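Local atomic coordinates of GH5 (Bacteroidetes bacterium AC2a, PDB entry 4YHE), a protein that probably hydrolyses the beta-glucosidic linkages of cellulose, as a family 5 glycoside hydrolase (endoglucanase) linked with a polysaccharide utilization locus. Residues E256-K262 with A384-R389; P72-I76 with M141-I146; G297-A302 with K337-F343. Numbering follows the deposited sequence.

Each contact uses a loop that follows a strand of the eight-stranded parallel beta/alpha barrel, at the strand's C-terminal end. Contact 2 comes first along the chain and joins the loop after strand 57-60 to helix 129-149. Contacts 1 and 3 lie on the opposite side of the chain's centre, about 50 and about 37 Å from contact 2 between centres. They are about 17 Å apart between centres and do not touch, yet helix 304-323 serves both. In contact 3, partly buried like contact 2, the loops after strands 291-296 and 327-332 pair with each other. In contact 1, at the surface, the C-terminal tail packs on the loop between helices 246-249 and 270-285, beyond strand 236-242.

Contact 1: residues E256-K262 with A384-R389; sequences EWGHTGK and APESSR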
ATOM      1  N   GLU A 256     -21.435   2.390 -10.778  1.00 17.86           N
ATOM      2  CA  GLU A 256     -22.183   2.038  -9.580  1.00 17.52           C
ATOM      3  C   GLU A 256     -21.622   0.738  -8.986  1.00 17.83           C
ATOM      4  O   GLU A 256     -20.922  -0.025  -9.671  1.00 17.23           O
ATOM      5  CB  GLU A 256     -23.681   1.951  -9.929  1.00 19.45           C
ATOM      6  CG  GLU A 256     -24.278   3.289 -10.354  1.00 19.68           C
ATOM      7  CD  GLU A 256     -25.779   3.284 -10.660  1.00 20.00           C
ATOM      8  OE1 GLU A 256     -26.354   2.215 -10.942  1.00 22.10           O
ATOM      9  OE2 GLU A 256     -26.381   4.385 -10.631  1.00 21.80           O
ATOM     10  N   TRP A 257     -21.922   0.481  -7.715  1.00 16.05           N
ATOM     11  CA  TRP A 257     -21.405  -0.692  -7.016  1.00 16.03           C
ATOM     12  C   TRP A 257     -22.365  -1.125  -5.944  1.00 17.16           C
ATOM     13  O   TRP A 257     -22.989  -0.282  -5.288  1.00 17.02           O
ATOM     14  CB  TRP A 257     -20.033  -0.386  -6.384  1.00 15.29           C
ATOM     15  CG  TRP A 257     -19.389  -1.536  -5.662  1.00 15.53           C
ATOM     16  CD1 TRP A 257     -18.610  -2.528  -6.216  1.00 15.39           C
ATOM     17  CD2 TRP A 257     -19.446  -1.819  -4.262  1.00 15.08           C
ATOM     18  NE1 TRP A 257     -18.195  -3.398  -5.253  1.00 15.09           N
ATOM     19  CE2 TRP A 257     -18.666  -2.972  -4.039  1.00 15.63           C
ATOM     20  CE3 TRP A 257     -20.044  -1.185  -3.164  1.00 15.47           C
ATOM     21  CZ2 TRP A 257     -18.489  -3.518  -2.775  1.00 15.75           C
ATOM     22  CZ3 TRP A 257     -19.882  -1.740  -1.930  1.00 15.47           C
ATOM     23  CH2 TRP A 257     -19.123  -2.900  -1.733  1.00 15.56           C
ATOM     24  N   GLY A 258     -22.500  -2.437  -5.804  1.00 17.49           N
ATOM     25  CA  GLY A 258     -23.305  -3.034  -4.768  1.00 19.31           C
ATOM     26  C   GLY A 258     -24.733  -3.335  -5.186  1.00 20.43           C
ATOM     27  O   GLY A 258     -25.146  -3.108  -6.327  1.00 20.26           O
ATOM     28  N   HIS A 259     -25.495  -3.769  -4.192  1.00 21.36           N
ATOM     29  CA  HIS A 259     -26.797  -4.349  -4.404  1.00 22.62           C
ATOM     30  C   HIS A 259     -27.848  -3.352  -4.894  1.00 23.28           C
ATOM     31  O   HIS A 259     -28.814  -3.771  -5.503  1.00 24.25           O
ATOM     32  CB  HIS A 259     -27.252  -5.058  -3.135  1.00 22.03           C
ATOM     33  CG  HIS A 259     -27.700  -4.128  -2.050  1.00 22.02           C
ATOM     34  ND1 HIS A 259     -26.817  -3.445  -1.242  1.00 22.08           N
ATOM     35  CD2 HIS A 259     -28.942  -3.800  -1.618  1.00 22.10           C
ATOM     36  CE1 HIS A 259     -27.495  -2.741  -0.349  1.00 23.15           C
ATOM     37  NE2 HIS A 259     -28.785  -2.919  -0.574  1.00 23.53           N
ATOM     38  N   THR A 260     -27.669  -2.057  -4.659  1.00 21.30           N
ATOM     39  CA  THR A 260     -28.582  -1.055  -5.227  1.00 21.52           C
ATOM     40  C   THR A 260     -28.118  -0.467  -6.554  1.00 21.44           C
ATOM     41  O   THR A 260     -28.833   0.299  -7.195  1.00 20.50           O
ATOM     42  CB  THR A 260     -28.839   0.118  -4.248  1.00 22.06           C
ATOM     43  OG1 THR A 260     -27.607   0.801  -3.950  1.00 23.12           O
ATOM     44  CG2 THR A 260     -29.453  -0.397  -2.953  1.00 23.06           C
ATOM     45  N   GLY A 261     -26.902  -0.794  -6.974  1.00 22.92           N
ATOM     46  CA  GLY A 261     -26.406  -0.316  -8.267  1.00 21.67           C
ATOM     47  C   GLY A 261     -27.060  -1.031  -9.432  1.00 21.48           C
ATOM     48  O   GLY A 261     -27.388  -2.200  -9.340  1.00 25.04           O
ATOM     49  N   LYS A 262     -27.209  -0.325 -10.538  1.00 21.33           N
ATOM     50  CA  LYS A 262     -27.573  -0.956 -11.803  1.00 23.95           C
ATOM     51  C   LYS A 262     -26.388  -1.017 -12.781  1.00 21.42           C
ATOM     52  O   LYS A 262     -26.217  -2.011 -13.479  1.00 21.54           O
ATOM     53  CB  LYS A 262     -28.749  -0.211 -12.439  1.00 25.61           C
ATOM     54  CG  LYS A 262     -30.014  -0.221 -11.587  1.00 30.42           C
ATOM     55  CD  LYS A 262     -30.694  -1.574 -11.630  1.00 34.82           C
ATOM     56  CE  LYS A 262     -31.954  -1.589 -10.778  1.00 39.03           C
ATOM     57  NZ  LYS A 262     -32.892  -0.502 -11.190  1.00 42.63           N
ATOM     58  N   ALA A 384     -27.691   1.971   1.412  1.00 26.54           N
ATOM     59  CA  ALA A 384     -27.014   2.165   0.120  1.00 25.95           C
ATOM     60  C   ALA A 384     -27.809   3.099  -0.802  1.00 26.43           C
ATOM     61  O   ALA A 384     -29.039   3.059  -0.836  1.00 27.55           O
ATOM     62  CB  ALA A 384     -26.796   0.834  -0.577  1.00 25.21           C
ATOM     63  N   PRO A 385     -27.111   3.901  -1.614  1.00 25.68           N
ATOM     64  CA  PRO A 385     -27.824   4.923  -2.389  1.00 25.78           C
ATOM     65  C   PRO A 385     -28.605   4.400  -3.609  1.00 26.51           C
ATOM     66  O   PRO A 385     -28.434   3.269  -4.073  1.00 26.38           O
ATOM     67  CB  PRO A 385     -26.693   5.840  -2.847  1.00 25.33           C
ATOM     68  CG  PRO A 385     -25.508   4.904  -2.996  1.00 24.12           C
ATOM     69  CD  PRO A 385     -25.659   3.886  -1.905  1.00 23.79           C
ATOM     70  N   GLU A 386     -29.433   5.267  -4.156  1.00 28.82           N
ATOM     71  CA  GLU A 386     -30.302   4.907  -5.276  1.00 31.13           C
ATOM     72  C   GLU A 386     -29.609   5.029  -6.633  1.00 29.66           C
ATOM     73  O   GLU A 386     -28.943   6.022  -6.901  1.00 29.73           O
ATOM     74  CB  GLU A 386     -31.467   5.876  -5.238  1.00 36.45           C
ATOM     75  CG  GLU A 386     -32.624   5.565  -6.146  1.00 40.45           C
ATOM     76  CD  GLU A 386     -33.818   6.401  -5.730  1.00 43.58           C
ATOM     77  OE1 GLU A 386     -33.641   7.612  -5.449  1.00 43.03           O
ATOM     78  OE2 GLU A 386     -34.907   5.824  -5.628  1.00 50.31           O
ATOM     79  N   SER A 387     -29.774   4.041  -7.504  1.00 28.33           N
ATOM     80  CA  SER A 387     -29.174   4.127  -8.821  1.00 29.88           C
ATOM     81  C   SER A 387     -29.725   5.314  -9.612  1.00 33.76           C
ATOM     82  O   SER A 387     -30.888   5.697  -9.451  1.00 29.64           O
ATOM     83  CB  SER A 387     -29.410   2.838  -9.600  1.00 28.23           C
ATOM     84  OG  SER A 387     -29.072   3.020 -10.957  1.00 28.65           O
ATOM     85  N   SER A 388     -28.895   5.882 -10.481  1.00 36.13           N
ATOM     86  CA  SER A 388     -29.354   6.938 -11.379  1.00 38.74           C
ATOM     87  C   SER A 388     -29.477   6.403 -12.813  1.00 42.60           C
ATOM     88  O   SER A 388     -29.396   7.173 -13.775  1.00 44.67           O
ATOM     89  CB  SER A 388     -28.435   8.178 -11.289  1.00 38.33           C
ATOM     90  OG  SER A 388     -27.110   7.905 -11.752  1.00 37.12           O
ATOM     91  N   ARG A 389     -29.683   5.085 -12.936  1.00 47.46           N
ATOM     92  CA  ARG A 389     -29.941   4.407 -14.223  1.00 49.31           C
ATOM     93  C   ARG A 389     -31.067   3.364 -14.172  1.00 50.00           C
ATOM     94  O   ARG A 389     -31.747   3.185 -13.151  1.00 55.60           O
ATOM     95  CB  ARG A 389     -28.671   3.723 -14.720  1.00 48.53           C
ATOM     96  CG  ARG A 389     -27.598   4.695 -15.182  1.00 49.26           C
ATOM     97  CD  ARG A 389     -26.375   4.680 -14.300  1.00 47.88           C
ATOM     98  NE  ARG A 389     -25.402   5.683 -14.733  1.00 50.04           N
ATOM     99  CZ  ARG A 389     -24.144   5.757 -14.312  1.00 44.32           C
ATOM    100  NH1 ARG A 389     -23.688   4.877 -13.448  1.00 48.51           N
ATOM    101  NH2 ARG A 389     -23.329   6.708 -14.765  1.00 44.52           N
TER
HETATM  102  O   HOH W   1     -25.551   6.843  -9.905  1.00 24.48           O
HETATM  103  O   HOH W   2     -31.236   1.618  -6.807  1.00 26.40           O
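Residues 384-387 run extended along a type I beta turn that spans Gly258 to Gly261, closed by Gly261 N to Gly258 O at 3.0 Å. The closest alpha carbons are Thr260 CA and Glu386 CA, 6.2 Å apart. Gly258 opens the turn with a positive phi near 93°, where a side chain would press against the preceding carbonyl oxygen. Thr260 points at the tail, and its OG1 donates to Pro385 O at 2.6 Å; a water links Thr260 O (2.8 Å) to Ser387 N (2.9 Å). The Glu256 carboxylate organises the other end. Its OE1 accepts from Ser387 OG at 2.8 Å and from Lys262 N at 2.7 Å, while OE2 accepts from Ser388 N at 2.9 Å and, through a second water, reaches Ser388 OG. Arg389 NH1 lies a long 3.9 Å from Glu256 OE2; the guanidinium's strongest partner is Asp306, through NH2, and NH1 also forms a salt bridge with Asp263. At the opposite edge Ala384 CB packs 3.6 Å from His259 CE1, the imidazole being stacked on Tyr381 and hydrogen-bonded to Glu270. Arg389 N donates to Ser387 OG at 2.9 Å, so the tail finishes in an ST turn. The arrangement joins the C-terminal tail of this TIM barrel to the loop between helix 246-249 and helix 270-285, over Phe309 and Tyr312 of helix 304-323.

Contact 2: residues P72-I76 with M141-I146; sequences PTYAI and MIWLQI
Ile76 forms the apolar centre: its CA-to-CB bond points toward the helix, and with chi1 m and chi2 t its CD1 lies 4.2 Å from Ile142 CG2 and 4.2 Å from Ile146 CG1. Those two isoleucines sit one turn apart on helix 129-149, both with chi1 m and chi2 t, and Ile146 N bonds back to Ile142 O at 3.0 Å. Ile142 also packs on Ile68 and Trp119, and Ile146 on Trp64. A second, smaller patch lies toward the other end, where Met141 CG meets the edge of the Tyr74 ring at 4.0 Å from CD2. The nearest alpha carbons are Tyr74 CA and Met141 CA, 6.3 Å apart. The 72-76 segment is irregular: a cis peptide precedes Pro72, Tyr74 takes left-handed helical angles (phi 47°, psi 51°), and Ala75 and Ile76 are extended, with Ala75 CB turned away from the helix. Beside the two patches, at the polar edge, stands Gln145, chi1 m, chi2 t and chi3 79°. Its NE2 donates to Tyr74 O at 2.9 Å and its OE1 accepts from Ile76 N at 2.8 Å, both nearly straight; NE2 also donates to Met141 O at 3.0 Å, one turn back. The contact thus joins the loop between strand 57-60 and helix 78-93 to helix 129-149, which lies between strands 97-101 and 157-160. Chemically, one side-chain amide reads both polar groups flanking Ala75 much as an adjacent parallel strand would, so an irregular loop has a backbone C=O and N-H satisfied by one helix side chain.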
ATOM      1  N   PRO A  72      29.698  -2.700  -6.165  1.00 34.26           N
ATOM      2  CA  PRO A  72      29.006  -3.585  -5.241  1.00 35.81           C
ATOM      3  C   PRO A  72      28.346  -2.904  -4.025  1.00 35.86           C
ATOM      4  O   PRO A  72      27.610  -3.549  -3.279  1.00 34.58           O
ATOM      5  CB  PRO A  72      30.136  -4.489  -4.763  1.00 36.06           C
ATOM      6  CG  PRO A  72      31.326  -3.596  -4.736  1.00 36.23           C
ATOM      7  CD  PRO A  72      31.130  -2.588  -5.839  1.00 34.52           C
ATOM      8  N   THR A  73      28.612  -1.629  -3.807  1.00 34.24           N
ATOM      9  CA  THR A  73      28.103  -0.963  -2.620  1.00 35.25           C
ATOM     10  C   THR A  73      26.682  -0.389  -2.798  1.00 33.31           C
ATOM     11  O   THR A  73      25.988  -0.161  -1.809  1.00 31.61           O
ATOM     12  CB  THR A  73      29.045   0.166  -2.211  1.00 36.56           C
ATOM     13  OG1 THR A  73      29.257   0.989  -3.351  1.00 40.50           O
ATOM     14  CG2 THR A  73      30.378  -0.406  -1.759  1.00 37.90           C
ATOM     15  N   TYR A  74      26.271  -0.140  -4.043  1.00 29.06           N
ATOM     16  CA  TYR A  74      24.944   0.407  -4.325  1.00 27.78           C
ATOM     17  C   TYR A  74      24.645   1.598  -3.394  1.00 27.02           C
ATOM     18  O   TYR A  74      23.591   1.677  -2.745  1.00 27.97           O
ATOM     19  CB  TYR A  74      23.866  -0.689  -4.226  1.00 25.81           C
ATOM     20  CG  TYR A  74      24.066  -1.881  -5.167  1.00 25.08           C
ATOM     21  CD1 TYR A  74      23.720  -1.804  -6.519  1.00 25.21           C
ATOM     22  CD2 TYR A  74      24.559  -3.088  -4.692  1.00 24.51           C
ATOM     23  CE1 TYR A  74      23.882  -2.898  -7.367  1.00 26.54           C
ATOM     24  CE2 TYR A  74      24.720  -4.176  -5.515  1.00 25.62           C
ATOM     25  CZ  TYR A  74      24.378  -4.085  -6.848  1.00 27.77           C
ATOM     26  OH  TYR A  74      24.563  -5.183  -7.656  1.00 29.87           O
ATOM     27  N   ALA A  75      25.584   2.539  -3.349  1.00 25.84           N
ATOM     28  CA  ALA A  75      25.497   3.653  -2.410  1.00 26.41           C
ATOM     29  C   ALA A  75      24.291   4.536  -2.749  1.00 25.44           C
ATOM     30  O   ALA A  75      24.123   4.929  -3.902  1.00 24.52           O
ATOM     31  CB  ALA A  75      26.781   4.487  -2.444  1.00 26.56           C
ATOM     32  N   ILE A  76      23.463   4.847  -1.750  1.00 24.55           N
ATOM     33  CA  ILE A  76      22.322   5.710  -1.977  1.00 24.69           C
ATOM     34  C   ILE A  76      22.752   7.163  -1.870  1.00 25.66           C
ATOM     35  O   ILE A  76      23.344   7.567  -0.882  1.00 28.31           O
ATOM     36  CB  ILE A  76      21.208   5.483  -0.930  1.00 25.37           C
ATOM     37  CG1 ILE A  76      20.668   4.044  -1.027  1.00 26.46           C
ATOM     38  CG2 ILE A  76      20.096   6.522  -1.102  1.00 25.00           C
ATOM     39  CD1 ILE A  76      19.682   3.718   0.074  1.00 25.71           C
ATOM     40  N   MET A 141      22.036  -4.297   0.321  1.00 22.17           N
ATOM     41  CA  MET A 141      22.749  -3.020   0.496  1.00 25.55           C
ATOM     42  C   MET A 141      21.800  -1.828   0.692  1.00 25.17           C
ATOM     43  O   MET A 141      22.064  -0.914   1.501  1.00 25.05           O
ATOM     44  CB  MET A 141      23.665  -2.782  -0.710  1.00 27.20           C
ATOM     45  CG  MET A 141      24.816  -3.786  -0.810  1.00 30.19           C
ATOM     46  SD  MET A 141      25.890  -3.799   0.656  1.00 34.70           S
ATOM     47  CE  MET A 141      25.203  -5.003   1.775  1.00 38.08           C
ATOM     48  N   ILE A 142      20.678  -1.848  -0.029  1.00 22.79           N
ATOM     49  CA  ILE A 142      19.727  -0.777   0.071  1.00 22.60           C
ATOM     50  C   ILE A 142      19.049  -0.768   1.426  1.00 21.10           C
ATOM     51  O   ILE A 142      19.049   0.266   2.123  1.00 21.20           O
ATOM     52  CB  ILE A 142      18.694  -0.803  -1.082  1.00 23.33           C
ATOM     53  CG1 ILE A 142      19.390  -0.438  -2.389  1.00 24.91           C
ATOM     54  CG2 ILE A 142      17.556   0.175  -0.785  1.00 24.10           C
ATOM     55  CD1 ILE A 142      18.485  -0.511  -3.591  1.00 25.18           C
ATOM     56  N   TRP A 143      18.494  -1.900   1.833  1.00 20.56           N
ATOM     57  CA  TRP A 143      17.830  -1.961   3.120  1.00 19.26           C
ATOM     58  C   TRP A 143      18.784  -1.745   4.313  1.00 21.14           C
ATOM     59  O   TRP A 143      18.391  -1.189   5.338  1.00 19.61           O
ATOM     60  CB  TRP A 143      16.989  -3.251   3.258  1.00 20.00           C
ATOM     61  CG  TRP A 143      15.612  -3.066   2.682  1.00 19.08           C
ATOM     62  CD1 TRP A 143      15.054  -3.737   1.625  1.00 17.81           C
ATOM     63  CD2 TRP A 143      14.629  -2.130   3.122  1.00 18.29           C
ATOM     64  NE1 TRP A 143      13.790  -3.317   1.416  1.00 18.26           N
ATOM     65  CE2 TRP A 143      13.500  -2.298   2.285  1.00 18.28           C
ATOM     66  CE3 TRP A 143      14.597  -1.148   4.118  1.00 18.73           C
ATOM     67  CZ2 TRP A 143      12.352  -1.515   2.404  1.00 18.71           C
ATOM     68  CZ3 TRP A 143      13.430  -0.389   4.272  1.00 18.96           C
ATOM     69  CH2 TRP A 143      12.318  -0.576   3.409  1.00 18.51           C
ATOM     70  N   LEU A 144      20.028  -2.174   4.178  1.00 22.38           N
ATOM     71  CA  LEU A 144      21.018  -1.885   5.210  1.00 25.07           C
ATOM     72  C   LEU A 144      21.188  -0.375   5.400  1.00 24.25           C
ATOM     73  O   LEU A 144      21.192   0.104   6.525  1.00 25.24           O
ATOM     74  CB  LEU A 144      22.359  -2.505   4.841  1.00 27.00           C
ATOM     75  CG  LEU A 144      22.614  -3.948   5.253  1.00 29.83           C
ATOM     76  CD1 LEU A 144      23.966  -4.390   4.691  1.00 30.98           C
ATOM     77  CD2 LEU A 144      22.594  -4.099   6.775  1.00 28.38           C
ATOM     78  N   GLN A 145      21.299   0.363   4.294  1.00 24.49           N
ATOM     79  CA  GLN A 145      21.489   1.820   4.352  1.00 23.51           C
ATOM     80  C   GLN A 145      20.286   2.516   4.929  1.00 23.57           C
ATOM     81  O   GLN A 145      20.416   3.409   5.786  1.00 21.47           O
ATOM     82  CB  GLN A 145      21.800   2.373   2.963  1.00 24.03           C
ATOM     83  CG  GLN A 145      23.180   2.004   2.469  1.00 24.95           C
ATOM     84  CD  GLN A 145      23.405   2.383   1.033  1.00 25.50           C
ATOM     85  OE1 GLN A 145      23.677   3.551   0.723  1.00 27.10           O
ATOM     86  NE2 GLN A 145      23.307   1.409   0.137  1.00 26.74           N
ATOM     87  N   ILE A 146      19.097   2.103   4.465  1.00 21.23           N
ATOM     88  CA  ILE A 146      17.880   2.669   4.946  1.00 20.67           C
ATOM     89  C   ILE A 146      17.751   2.438   6.432  1.00 20.17           C
ATOM     90  O   ILE A 146      17.437   3.359   7.170  1.00 20.65           O
ATOM     91  CB  ILE A 146      16.626   2.114   4.218  1.00 20.00           C
ATOM     92  CG1 ILE A 146      16.630   2.559   2.759  1.00 21.03           C
ATOM     93  CG2 ILE A 146      15.364   2.575   4.912  1.00 19.68           C
ATOM     94  CD1 ILE A 146      15.630   1.848   1.867  1.00 20.01           C
TER

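Contact 3: residues G297-A302 with K337-F343; sequences GAVRRA and KAGNDGF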
ATOM      1  N   GLY A 297      -8.547   1.937  -2.844  1.00 13.50           N
ATOM      2  CA  GLY A 297      -9.326   3.084  -3.237  1.00 13.67           C
ATOM      3  C   GLY A 297     -10.218   2.833  -4.413  1.00 13.60           C
ATOM      4  O   GLY A 297     -10.256   1.727  -4.970  1.00 14.60           O
ATOM      5  N   ALA A 298     -10.928   3.889  -4.766  1.00 13.14           N
ATOM      6  CA  ALA A 298     -11.802   3.959  -5.922  1.00 13.52           C
ATOM      7  C   ALA A 298     -11.759   5.393  -6.414  1.00 13.95           C
ATOM      8  O   ALA A 298     -11.825   6.365  -5.606  1.00 14.03           O
ATOM      9  CB  ALA A 298     -13.235   3.579  -5.556  1.00 13.30           C
ATOM     10  N   VAL A 299     -11.742   5.546  -7.730  1.00 14.12           N
ATOM     11  CA  VAL A 299     -11.697   6.864  -8.321  1.00 14.40           C
ATOM     12  C   VAL A 299     -12.951   7.709  -8.114  1.00 14.68           C
ATOM     13  O   VAL A 299     -14.050   7.211  -7.848  1.00 15.12           O
ATOM     14  CB  VAL A 299     -11.336   6.835  -9.815  1.00 14.77           C
ATOM     15  CG1 VAL A 299      -9.969   6.176  -9.991  1.00 14.04           C
ATOM     16  CG2 VAL A 299     -12.423   6.179 -10.668  1.00 14.22           C
ATOM     17  N   ARG A 300     -12.752   9.010  -8.235  1.00 14.79           N
ATOM     18  CA  ARG A 300     -13.804   9.995  -8.120  1.00 15.88           C
ATOM     19  C   ARG A 300     -14.725   9.932  -9.341  1.00 16.56           C
ATOM     20  O   ARG A 300     -14.311   9.543 -10.443  1.00 16.26           O
ATOM     21  CB  ARG A 300     -13.182  11.399  -8.016  1.00 16.38           C
ATOM     22  CG  ARG A 300     -14.173  12.519  -7.674  1.00 17.05           C
ATOM     23  CD  ARG A 300     -13.497  13.869  -7.540  1.00 17.20           C
ATOM     24  NE  ARG A 300     -13.030  14.421  -8.808  1.00 19.04           N
ATOM     25  CZ  ARG A 300     -13.811  15.085  -9.667  1.00 20.77           C
ATOM     26  NH1 ARG A 300     -15.116  15.230  -9.440  1.00 21.43           N
ATOM     27  NH2 ARG A 300     -13.284  15.589 -10.758  1.00 22.38           N
ATOM     28  N   ARG A 301     -15.962  10.365  -9.147  1.00 16.35           N
ATOM     29  CA  ARG A 301     -16.940  10.408 -10.234  1.00 17.72           C
ATOM     30  C   ARG A 301     -17.426  11.816 -10.535  1.00 19.71           C
ATOM     31  O   ARG A 301     -17.575  12.636  -9.615  1.00 21.10           O
ATOM     32  CB  ARG A 301     -18.148   9.544  -9.863  1.00 17.17           C
ATOM     33  CG  ARG A 301     -17.782   8.202  -9.280  1.00 17.07           C
ATOM     34  CD  ARG A 301     -17.105   7.273 -10.278  1.00 16.67           C
ATOM     35  NE  ARG A 301     -16.157   6.398  -9.588  1.00 16.92           N
ATOM     36  CZ  ARG A 301     -15.909   5.120  -9.878  1.00 17.16           C
ATOM     37  NH1 ARG A 301     -16.534   4.491 -10.865  1.00 17.19           N
ATOM     38  NH2 ARG A 301     -15.019   4.458  -9.160  1.00 17.28           N
ATOM     39  N   ALA A 302     -17.770  12.074 -11.796  1.00 21.54           N
ATOM     40  CA  ALA A 302     -18.292  13.414 -12.181  1.00 23.90           C
ATOM     41  C   ALA A 302     -19.722  13.718 -11.683  1.00 23.74           C
ATOM     42  O   ALA A 302     -20.017  14.814 -11.193  1.00 22.84           O
ATOM     43  CB  ALA A 302     -18.170  13.612 -13.688  1.00 24.89           C
ATOM     44  N   LYS A 337      -8.980  14.804 -11.346  1.00 19.51           N
ATOM     45  CA  LYS A 337      -9.968  14.384 -12.330  1.00 20.25           C
ATOM     46  C   LYS A 337     -10.992  13.346 -11.841  1.00 20.81           C
ATOM     47  O   LYS A 337     -10.807  12.685 -10.814  1.00 20.72           O
ATOM     48  CB  LYS A 337      -9.260  13.835 -13.584  1.00 20.62           C
ATOM     49  CG  LYS A 337      -8.761  12.416 -13.441  1.00 21.20           C
ATOM     50  CD  LYS A 337      -7.819  12.047 -14.576  1.00 21.08           C
ATOM     51  CE  LYS A 337      -8.522  11.831 -15.905  1.00 21.20           C
ATOM     52  NZ  LYS A 337      -9.519  10.723 -15.883  1.00 21.43           N
ATOM     53  N   ALA A 338     -12.068  13.216 -12.610  1.00 20.42           N
ATOM     54  CA  ALA A 338     -13.056  12.175 -12.423  1.00 20.07           C
ATOM     55  C   ALA A 338     -12.616  11.019 -13.300  1.00 19.05           C
ATOM     56  O   ALA A 338     -11.922  11.225 -14.275  1.00 19.17           O
ATOM     57  CB  ALA A 338     -14.444  12.650 -12.841  1.00 21.32           C
ATOM     58  N   GLY A 339     -13.037   9.813 -12.957  1.00 18.96           N
ATOM     59  CA  GLY A 339     -12.708   8.635 -13.764  1.00 19.30           C
ATOM     60  C   GLY A 339     -11.309   8.121 -13.524  1.00 19.46           C
ATOM     61  O   GLY A 339     -10.679   8.397 -12.518  1.00 16.37           O
ATOM     62  N   ASN A 340     -10.811   7.389 -14.510  1.00 20.34           N
ATOM     63  CA  ASN A 340      -9.516   6.755 -14.477  1.00 22.93           C
ATOM     64  C   ASN A 340      -8.413   7.674 -13.938  1.00 20.49           C
ATOM     65  O   ASN A 340      -8.266   8.803 -14.402  1.00 19.16           O
ATOM     66  CB  ASN A 340      -9.178   6.333 -15.924  1.00 27.18           C
ATOM     67  CG  ASN A 340      -8.047   5.375 -15.994  1.00 33.53           C
ATOM     68  OD1 ASN A 340      -8.228   4.174 -15.792  1.00 44.61           O
ATOM     69  ND2 ASN A 340      -6.865   5.880 -16.318  1.00 37.62           N
ATOM     70  N   ASP A 341      -7.688   7.176 -12.942  1.00 19.70           N
ATOM     71  CA  ASP A 341      -6.618   7.869 -12.180  1.00 20.61           C
ATOM     72  C   ASP A 341      -7.018   9.032 -11.292  1.00 17.82           C
ATOM     73  O   ASP A 341      -6.164   9.703 -10.728  1.00 16.38           O
ATOM     74  CB  ASP A 341      -5.436   8.245 -13.057  1.00 24.64           C
ATOM     75  CG  ASP A 341      -4.386   7.182 -13.037  1.00 31.77           C
ATOM     76  OD1 ASP A 341      -3.873   6.820 -11.922  1.00 34.65           O
ATOM     77  OD2 ASP A 341      -4.140   6.649 -14.127  1.00 37.84           O
ATOM     78  N   GLY A 342      -8.310   9.201 -11.117  1.00 16.86           N
ATOM     79  CA  GLY A 342      -8.821  10.300 -10.346  1.00 15.98           C
ATOM     80  C   GLY A 342      -8.865   9.966  -8.895  1.00 15.69           C
ATOM     81  O   GLY A 342      -9.954   9.722  -8.368  1.00 14.95           O
ATOM     82  N   PHE A 343      -7.694   9.925  -8.247  1.00 15.40           N
ATOM     83  CA  PHE A 343      -7.621   9.544  -6.796  1.00 15.12           C
ATOM     84  C   PHE A 343      -7.312  10.716  -5.816  1.00 14.84           C
ATOM     85  O   PHE A 343      -7.267  10.517  -4.598  1.00 14.76           O
ATOM     86  CB  PHE A 343      -6.551   8.464  -6.573  1.00 14.36           C
ATOM     87  CG  PHE A 343      -6.885   7.092  -7.148  1.00 13.64           C
ATOM     88  CD1 PHE A 343      -7.807   6.245  -6.515  1.00 13.13           C
ATOM     89  CD2 PHE A 343      -6.247   6.615  -8.309  1.00 13.61           C
ATOM     90  CE1 PHE A 343      -8.090   4.976  -7.000  1.00 12.80           C
ATOM     91  CE2 PHE A 343      -6.550   5.345  -8.806  1.00 12.83           C
ATOM     92  CZ  PHE A 343      -7.426   4.508  -8.136  1.00 12.92           C
TER
HETATM   93  O   HOH W   3     -10.041  13.082  -8.210  1.00 18.15           O
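Arg300 supplies the backbone pairing in both directions: its N donates to Gly342 O at 2.9 Å, and its O accepts from Gly339 N at 2.8 Å. The two partners are the ends of a type II beta turn, itself closed by Gly342 N to Gly339 O at 2.9 Å, while Gly342 centres an inverse gamma turn. Lys337 NZ braces this loop from within, donating to Ala338 O at 2.9 Å and Asn340 O at 2.7 Å. The Arg300 guanidinium bonds to Ser336 O through NH2 and lays one face over Ala338 CB, 3.8 Å from NH2. Further out, Ala302 CB meets Ala338 CB at 3.9 Å. Val299 CG1 sits over the Phe343 ring, 3.7 Å from its centroid, in a CH-pi contact. The pairing joins the loops after the last two TIM-barrel strands, 291-296 and 327-332, at the barrel end where GH5 enzymes carry their active site, with Phe343 edge-to-face on Trp331, and Arg301 N and Ala298 O hydrogen-bonded to the side chains of Glu307 and Arg310 on helix 304-323.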